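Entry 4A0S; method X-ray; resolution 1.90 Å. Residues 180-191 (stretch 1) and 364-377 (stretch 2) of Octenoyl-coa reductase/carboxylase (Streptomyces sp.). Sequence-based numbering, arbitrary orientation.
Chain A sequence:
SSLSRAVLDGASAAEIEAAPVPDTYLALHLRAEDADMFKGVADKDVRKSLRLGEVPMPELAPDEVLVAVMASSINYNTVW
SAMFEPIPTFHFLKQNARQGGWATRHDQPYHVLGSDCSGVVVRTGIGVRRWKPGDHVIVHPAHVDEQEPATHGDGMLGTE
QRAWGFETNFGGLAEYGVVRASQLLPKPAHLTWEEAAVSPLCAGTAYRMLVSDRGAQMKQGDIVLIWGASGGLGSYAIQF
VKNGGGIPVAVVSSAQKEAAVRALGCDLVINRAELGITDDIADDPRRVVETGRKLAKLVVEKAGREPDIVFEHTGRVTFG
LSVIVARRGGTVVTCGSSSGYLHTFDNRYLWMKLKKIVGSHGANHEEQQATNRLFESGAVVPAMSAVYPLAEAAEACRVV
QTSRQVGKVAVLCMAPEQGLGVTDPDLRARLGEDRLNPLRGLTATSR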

# COMPACT_ATOMS: atom_id res chain seq x y z
N ARG A 180 -7.05 7.20 -28.73
CA ARG A 180 -6.49 8.32 -28.00
C ARG A 180 -4.99 8.10 -27.89
O ARG A 180 -4.53 6.97 -27.79
CB ARG A 180 -7.14 8.45 -26.62
CG ARG A 180 -8.62 8.73 -26.71
CD ARG A 180 -9.14 9.37 -25.43
NE ARG A 180 -10.37 10.11 -25.74
CZ ARG A 180 -11.32 10.39 -24.85
NH1 ARG A 180 -11.19 9.99 -23.60
NH2 ARG A 180 -12.40 11.06 -25.21
N ALA A 181 -4.24 9.19 -27.91
CA ALA A 181 -2.80 9.11 -27.87
C ALA A 181 -2.33 8.33 -26.62
O ALA A 181 -1.27 7.71 -26.63
CB ALA A 181 -2.21 10.49 -27.90
N SER A 182 -3.14 8.35 -25.57
CA SER A 182 -2.78 7.66 -24.34
C SER A 182 -3.11 6.17 -24.39
O SER A 182 -3.03 5.47 -23.37
CB SER A 182 -3.48 8.30 -23.14
OG SER A 182 -4.87 8.26 -23.34
N GLN A 183 -3.46 5.69 -25.59
CA GLN A 183 -3.59 4.25 -25.84
C GLN A 183 -2.35 3.70 -26.52
O GLN A 183 -2.22 2.49 -26.69
CB GLN A 183 -4.79 3.96 -26.74
CG GLN A 183 -6.13 4.29 -26.13
CD GLN A 183 -7.23 4.00 -27.11
OE1 GLN A 183 -7.86 4.90 -27.65
NE2 GLN A 183 -7.44 2.71 -27.39
N LEU A 184 -1.45 4.60 -26.91
CA LEU A 184 -0.30 4.25 -27.74
C LEU A 184 0.96 3.95 -26.97
O LEU A 184 1.34 4.70 -26.05
CB LEU A 184 0.01 5.38 -28.72
CG LEU A 184 -1.02 5.57 -29.82
CD1 LEU A 184 -0.66 6.76 -30.65
CD2 LEU A 184 -1.08 4.33 -30.71
N LEU A 185 1.63 2.87 -27.38
CA LEU A 185 2.96 2.56 -26.90
C LEU A 185 3.80 2.15 -28.10
O LEU A 185 3.26 1.66 -29.09
CB LEU A 185 2.90 1.42 -25.88
CG LEU A 185 2.20 1.75 -24.57
CD1 LEU A 185 2.00 0.48 -23.74
CD2 LEU A 185 2.97 2.87 -23.82
N PRO A 186 5.12 2.35 -28.01
CA PRO A 186 5.95 1.86 -29.10
C PRO A 186 5.85 0.35 -29.20
O PRO A 186 5.93 -0.36 -28.19
CB PRO A 186 7.37 2.29 -28.70
CG PRO A 186 7.32 2.58 -27.26
CD PRO A 186 5.91 3.03 -26.95
N LYS A 187 5.62 -0.11 -30.40
CA LYS A 187 5.59 -1.54 -30.66
C LYS A 187 6.95 -2.13 -30.33
O LYS A 187 7.98 -1.58 -30.73
CB LYS A 187 5.27 -1.77 -32.13
CG LYS A 187 5.40 -3.22 -32.57
CD LYS A 187 5.35 -3.28 -34.07
CE LYS A 187 5.98 -4.57 -34.59
NZ LYS A 187 7.48 -4.58 -34.40
N PRO A 188 6.97 -3.26 -29.59
CA PRO A 188 8.21 -3.98 -29.35
C PRO A 188 8.85 -4.30 -30.70
O PRO A 188 8.24 -4.98 -31.53
CB PRO A 188 7.72 -5.25 -28.68
CG PRO A 188 6.51 -4.83 -27.95
CD PRO A 188 5.83 -3.87 -28.89
N ALA A 189 10.04 -3.76 -30.94
CA ALA A 189 10.64 -3.79 -32.27
C ALA A 189 10.94 -5.21 -32.83
O ALA A 189 10.93 -5.42 -34.04
CB ALA A 189 11.89 -2.92 -32.29
N HIS A 190 11.20 -6.16 -31.94
CA HIS A 190 11.62 -7.48 -32.36
C HIS A 190 10.44 -8.37 -32.71
O HIS A 190 10.62 -9.53 -33.03
CB HIS A 190 12.39 -8.12 -31.22
CG HIS A 190 11.56 -8.32 -30.00
ND1 HIS A 190 11.25 -7.30 -29.12
CD2 HIS A 190 10.92 -9.42 -29.53
CE1 HIS A 190 10.49 -7.77 -28.15
NE2 HIS A 190 10.28 -9.05 -28.37
N LEU A 191 9.23 -7.82 -32.60
CA LEU A 191 8.04 -8.61 -32.81
C LEU A 191 7.44 -8.34 -34.17
O LEU A 191 7.54 -7.24 -34.68
CB LEU A 191 7.00 -8.25 -31.77
CG LEU A 191 7.30 -8.65 -30.32
CD1 LEU A 191 6.13 -8.26 -29.47
CD2 LEU A 191 7.63 -10.14 -30.18
N ASN A 364 -4.06 0.61 -16.91
CA ASN A 364 -3.90 1.99 -17.26
C ASN A 364 -2.65 2.10 -18.10
O ASN A 364 -1.89 1.14 -18.24
CB ASN A 364 -3.80 2.89 -16.01
CG ASN A 364 -2.60 2.56 -15.15
OD1 ASN A 364 -1.48 2.37 -15.66
ND2 ASN A 364 -2.83 2.45 -13.84
N HIS A 365 -2.45 3.28 -18.64
CA HIS A 365 -1.35 3.53 -19.55
C HIS A 365 0.00 3.22 -18.91
O HIS A 365 0.91 2.75 -19.57
CB HIS A 365 -1.43 4.99 -19.95
CG HIS A 365 -0.70 5.33 -21.20
ND1 HIS A 365 -0.51 4.44 -22.23
CD2 HIS A 365 -0.15 6.50 -21.59
CE1 HIS A 365 0.14 5.05 -23.21
NE2 HIS A 365 0.37 6.29 -22.84
N GLU A 366 0.13 3.49 -17.62
CA GLU A 366 1.38 3.18 -16.92
C GLU A 366 1.61 1.67 -16.88
O GLU A 366 2.69 1.19 -17.18
CB GLU A 366 1.41 3.77 -15.50
CG GLU A 366 2.70 3.40 -14.78
CD GLU A 366 2.81 3.98 -13.41
OE1 GLU A 366 1.93 3.71 -12.56
OE2 GLU A 366 3.82 4.68 -13.18
N GLU A 367 0.57 0.94 -16.52
CA GLU A 367 0.67 -0.51 -16.44
C GLU A 367 0.95 -1.12 -17.79
O GLU A 367 1.63 -2.13 -17.90
CB GLU A 367 -0.62 -1.09 -15.87
CG GLU A 367 -0.76 -0.74 -14.45
CD GLU A 367 -2.14 -0.97 -13.93
OE1 GLU A 367 -3.13 -0.69 -14.64
OE2 GLU A 367 -2.22 -1.44 -12.79
N GLN A 368 0.40 -0.50 -18.81
CA GLN A 368 0.55 -0.97 -20.15
C GLN A 368 1.96 -0.75 -20.63
O GLN A 368 2.52 -1.60 -21.28
CB GLN A 368 -0.46 -0.31 -21.06
CG GLN A 368 -1.84 -0.93 -20.87
CD GLN A 368 -1.92 -2.31 -21.51
OE1 GLN A 368 -0.90 -2.89 -21.89
NE2 GLN A 368 -3.13 -2.84 -21.59
N GLN A 369 2.53 0.41 -20.28
CA GLN A 369 3.94 0.65 -20.55
C GLN A 369 4.83 -0.35 -19.83
O GLN A 369 5.79 -0.84 -20.41
CB GLN A 369 4.36 2.04 -20.11
CG GLN A 369 5.87 2.20 -20.19
CD GLN A 369 6.29 3.59 -19.84
OE1 GLN A 369 6.54 4.41 -20.73
NE2 GLN A 369 6.35 3.88 -18.55
N ALA A 370 4.51 -0.61 -18.56
CA ALA A 370 5.27 -1.59 -17.79
C ALA A 370 5.19 -2.94 -18.48
O ALA A 370 6.19 -3.66 -18.61
CB ALA A 370 4.71 -1.70 -16.40
N THR A 371 3.98 -3.29 -18.92
CA THR A 371 3.78 -4.53 -19.66
C THR A 371 4.67 -4.54 -20.90
O THR A 371 5.40 -5.49 -21.17
CB THR A 371 2.30 -4.70 -20.02
OG1 THR A 371 1.54 -4.76 -18.81
CG2 THR A 371 2.09 -5.99 -20.83
N ASN A 372 4.58 -3.46 -21.66
CA ASN A 372 5.34 -3.32 -22.89
C ASN A 372 6.83 -3.47 -22.64
O ASN A 372 7.53 -4.09 -23.43
CB ASN A 372 5.04 -1.97 -23.55
CG ASN A 372 5.36 -1.95 -25.01
OD1 ASN A 372 5.23 -2.97 -25.70
ND2 ASN A 372 5.77 -0.81 -25.51
N ARG A 373 7.31 -2.93 -21.52
CA ARG A 373 8.72 -3.05 -21.17
C ARG A 373 9.13 -4.50 -20.98
O ARG A 373 10.25 -4.86 -21.30
CB ARG A 373 9.02 -2.27 -19.90
CG ARG A 373 9.10 -0.82 -20.18
CD ARG A 373 9.02 -0.06 -18.91
NE ARG A 373 9.29 1.34 -19.17
CZ ARG A 373 9.37 2.28 -18.23
NH1 ARG A 373 9.17 1.98 -16.95
NH2 ARG A 373 9.63 3.53 -18.58
N LEU A 374 8.22 -5.30 -20.45
CA LEU A 374 8.53 -6.71 -20.24
C LEU A 374 8.55 -7.45 -21.57
O LEU A 374 9.26 -8.42 -21.73
CB LEU A 374 7.52 -7.33 -19.30
CG LEU A 374 7.64 -6.82 -17.86
CD1 LEU A 374 6.49 -7.36 -17.01
CD2 LEU A 374 8.99 -7.19 -17.26
N PHE A 375 7.75 -6.99 -22.53
CA PHE A 375 7.82 -7.56 -23.88
C PHE A 375 9.10 -7.13 -24.56
O PHE A 375 9.76 -7.93 -25.22
CB PHE A 375 6.61 -7.15 -24.71
CG PHE A 375 5.41 -7.98 -24.42
CD1 PHE A 375 5.23 -9.20 -25.08
CD2 PHE A 375 4.50 -7.59 -23.45
CE1 PHE A 375 4.13 -9.99 -24.79
CE2 PHE A 375 3.39 -8.39 -23.16
CZ PHE A 375 3.21 -9.59 -23.84
N GLU A 376 9.44 -5.86 -24.35
CA GLU A 376 10.59 -5.22 -24.97
C GLU A 376 11.89 -5.93 -24.63
O GLU A 376 12.77 -6.03 -25.48
CB GLU A 376 10.67 -3.74 -24.58
CG GLU A 376 9.75 -2.85 -25.41
CD GLU A 376 9.76 -1.43 -24.90
OE1 GLU A 376 10.17 -1.22 -23.75
OE2 GLU A 376 9.37 -0.52 -25.66
N SER A 377 11.99 -6.41 -23.39
CA SER A 377 13.17 -7.13 -22.92
C SER A 377 13.12 -8.62 -23.27
O SER A 377 14.11 -9.34 -23.13
CB SER A 377 13.25 -7.02 -21.40
OG SER A 377 12.17 -7.72 -20.83
O HOH W 1 2.17 6.78 -24.85
O HOH W 2 12.08 -5.01 -27.90
O HOH W 3 9.05 -10.28 -26.09

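The short strand 184-186 lies alongside the helix that begins at His365, running in nearly the same direction; the two axes are inclined by 22° and approach to 9.2 Å. The CA atoms of Leu185 and Gln369 are 6.7 Å apart, and beyond the strand the chain draws closer still, the CA atoms of Pro188 and Glu376 lying 5.1 Å from each other. Together the stretches bury 564 Å², with Leu185, His365 and Asn372 covering the most.

Leu185 contributes the largest share. Its CA-to-CB bond points toward the helix while those of its neighbours in the strand do not, and its m,t rotamer lays the isobutyl group against the first turns. CD1 of Leu185 sits 3.3 Å from the carbonyl O of Gln368 and 3.7 Å from CB of the same residue, whereas CD2 lies 3.6 Å from CE1 of His365. The leucine thus packs against helix backbone, the aliphatic base of Gln368 and the CE1 corner of the His365 ring.

His365, in the first turn of the helix, extends its imidazole across the 3-10 segment 181-183. The carbonyl O of Ser182 stands over one face of the ring, 3.0 Å from ND1 of His365; this is close, but the angle is too poor for a hydrogen bond. The carbonyl O of Leu184 instead meets the ring edge, 3.1 Å from CE1 of His365, where the polarized C-H offers a favourable electrostatic contact. A water lies 2.5 Å from Leu184 O and is hydrogen-bonded to His365 NE2 at 2.7 Å. Ahead of this turn, Asn364 caps the helix, its OD1 accepting from Glu367 N at 2.6 Å.

Two turns along from His365, Asn372 supplies the one direct hydrogen bond between the stretches: its ND2 donates to Pro186 O at 2.7 Å, with a nearly linear angle of 163°. Its other end fares differently, for OD1 of Asn372 faces CG of Pro188 at 3.2 Å and is buried without a hydrogen-bonding partner.

Pro188 also rests on Phe375, CG to CB at 4.0 Å, an apolar contact made near the base of the phenylalanine, whose ring leads away. Within the type I turn from Pro188 to Leu191, His190 reaches the last part of the helix. Its CE1 lies 3.0 Å from Phe375 O, at the ring edge, and two waters extend the link: one bridges ND1 of His190 to Glu376 O, the other NE2 of His190 to Phe375 O.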